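Local coordinates for neurotoxin (Clostridium botulinum, PDB 3N7L), which probably recognises gangliosides on nerve cells, serving as the receptor-binding domain of a botulinum neurotoxin of mosaic serotype D/C, at residues Thr149-Asn154 and Lys170-Ile175. Residues are numbered along the deposited sequence; the frame is centred on the assembly and turned at random.
Sequences TNMMGN and KELTGI
The CE methyl of Met151 rests against Leu172 and Ile175 and is the one atom of 149-154 within 4.5 Å of 170-175. It sits 4.1 Å from Leu172 CD1 and, by the same margin, from Ile175 CG2, so one methyl touches a branch of each aliphatic side chain. The methionine reaches them by folding: its chain turns at chi2 (-56°) and again at chi3 (-78°), carrying CE over although the CB itself does not aim at the loop. Leu172 runs across it at about a right angle, while Ile175 comes in at a slant. Leu116 of strand 111-117 lies against both Met151 and Leu172, and Gln118 touches Leu172 and Ile175. The contact lies at one end of the lectin-like jelly-roll beta-sandwich of the N-terminal receptor-binding half, where the hairpin between strands 143-150 and 154-159 meets the loop leading from strand 162-168 to 180-187. In that loop a type II turn, closed by Ile175 N to Leu172 O, brings both aliphatic side chains to the same methyl. The hairpin turn, type I from Asn150 to Gly153, is pinned by an Asx turn in which Met152 N donates to Asn150 OD1 at 2.8 Å; Glu214 takes the ND2 end of the same amide. The solvent side is loose: Met152, Lys170 and Thr173 are exposed, and no hydrogen bond links the two segments.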
loop_
_atom_site.group_PDB
_atom_site.type_symbol
_atom_site.label_atom_id
_atom_site.label_comp_id
_atom_site.label_asym_id
_atom_site.label_seq_id
_atom_site.Cartn_x
_atom_site.Cartn_y
_atom_site.Cartn_z
ATOM N N THR A 149 1.633 18.412 15.756
ATOM C CA THR A 149 0.939 19.609 16.200
ATOM C C THR A 149 1.676 20.390 17.275
ATOM O O THR A 149 2.061 19.841 18.307
ATOM C CB THR A 149 -0.468 19.269 16.761
ATOM O OG1 THR A 149 -1.292 18.728 15.720
ATOM C CG2 THR A 149 -1.136 20.519 17.330
ATOM N N ASN A 150 1.872 21.675 17.012
ATOM C CA ASN A 150 2.498 22.578 17.968
ATOM C C ASN A 150 1.398 23.606 18.212
ATOM O O ASN A 150 1.093 24.405 17.331
ATOM C CB ASN A 150 3.716 23.273 17.362
ATOM C CG ASN A 150 4.395 24.214 18.346
ATOM O OD1 ASN A 150 3.745 24.792 19.217
ATOM N ND2 ASN A 150 5.703 24.381 18.202
ATOM N N MET A 151 0.798 23.575 19.399
ATOM C CA MET A 151 -0.288 24.492 19.723
ATOM C C MET A 151 0.094 25.967 19.624
ATOM O O MET A 151 -0.776 26.836 19.597
ATOM C CB MET A 151 -0.850 24.175 21.108
ATOM C CG MET A 151 -1.544 22.810 21.196
ATOM S SD MET A 151 -2.888 22.595 19.977
ATOM C CE MET A 151 -4.203 23.535 20.750
ATOM N N MET A 152 1.389 26.255 19.571
ATOM C CA MET A 152 1.835 27.635 19.426
ATOM C C MET A 152 2.559 27.781 18.087
ATOM O O MET A 152 3.226 28.784 17.826
ATOM C CB MET A 152 2.751 28.049 20.586
ATOM C CG MET A 152 3.289 26.912 21.435
ATOM S SD MET A 152 2.175 26.373 22.750
ATOM C CE MET A 152 2.797 27.326 24.124
ATOM N N GLY A 153 2.409 26.772 17.235
ATOM C CA GLY A 153 3.046 26.800 15.931
ATOM C C GLY A 153 2.122 26.295 14.839
ATOM O O GLY A 153 1.013 26.803 14.671
ATOM N N ASN A 154 2.572 25.288 14.096
ATOM C CA ASN A 154 1.771 24.729 13.016
ATOM C C ASN A 154 1.227 23.334 13.287
ATOM O O ASN A 154 1.669 22.624 14.191
ATOM C CB ASN A 154 2.571 24.650 11.716
ATOM C CG ASN A 154 3.040 25.995 11.234
ATOM O OD1 ASN A 154 2.291 26.968 11.241
ATOM N ND2 ASN A 154 4.287 26.055 10.789
ATOM N N LYS A 170 -4.623 28.247 15.094
ATOM C CA LYS A 170 -5.266 29.484 15.521
ATOM C C LYS A 170 -5.521 29.455 17.026
ATOM O O LYS A 170 -5.276 28.446 17.689
ATOM C CB LYS A 170 -6.589 29.696 14.766
ATOM C CG LYS A 170 -7.700 28.718 15.139
ATOM C CD LYS A 170 -9.024 29.075 14.450
ATOM C CE LYS A 170 -10.178 28.215 14.971
ATOM N NZ LYS A 170 -11.495 28.573 14.361
ATOM N N GLU A 171 -6.001 30.569 17.567
ATOM C CA GLU A 171 -6.292 30.644 18.989
ATOM C C GLU A 171 -7.480 29.726 19.276
ATOM O O GLU A 171 -8.572 29.932 18.747
ATOM C CB GLU A 171 -6.623 32.084 19.388
ATOM C CG GLU A 171 -6.934 32.259 20.863
ATOM C CD GLU A 171 -5.713 32.086 21.753
ATOM O OE1 GLU A 171 -5.894 31.867 22.970
ATOM O OE2 GLU A 171 -4.577 32.183 21.243
ATOM N N LEU A 172 -7.259 28.715 20.108
ATOM C CA LEU A 172 -8.305 27.761 20.456
ATOM C C LEU A 172 -8.512 27.694 21.966
ATOM O O LEU A 172 -8.798 26.629 22.504
ATOM C CB LEU A 172 -7.934 26.364 19.937
ATOM C CG LEU A 172 -7.704 26.191 18.431
ATOM C CD1 LEU A 172 -7.147 24.807 18.152
ATOM C CD2 LEU A 172 -9.007 26.408 17.677
ATOM N N THR A 173 -8.369 28.825 22.651
ATOM C CA THR A 173 -8.538 28.841 24.103
ATOM C C THR A 173 -9.816 28.150 24.536
ATOM O O THR A 173 -10.891 28.400 23.986
ATOM C CB THR A 173 -8.544 30.273 24.672
ATOM O OG1 THR A 173 -9.075 31.182 23.699
ATOM C CG2 THR A 173 -7.137 30.681 25.079
ATOM N N GLY A 174 -9.685 27.276 25.528
ATOM C CA GLY A 174 -10.833 26.545 26.023
ATOM C C GLY A 174 -10.792 25.101 25.576
ATOM O O GLY A 174 -11.481 24.252 26.137
ATOM N N ILE A 175 -9.982 24.813 24.562
ATOM C CA ILE A 175 -9.883 23.448 24.070
ATOM C C ILE A 175 -9.425 22.559 25.218
ATOM O O ILE A 175 -8.458 22.862 25.920
ATOM C CB ILE A 175 -8.908 23.340 22.862
ATOM C CG1 ILE A 175 -8.994 21.937 22.252
ATOM C CG2 ILE A 175 -7.481 23.670 23.287
ATOM C CD1 ILE A 175 -8.390 21.838 20.869
#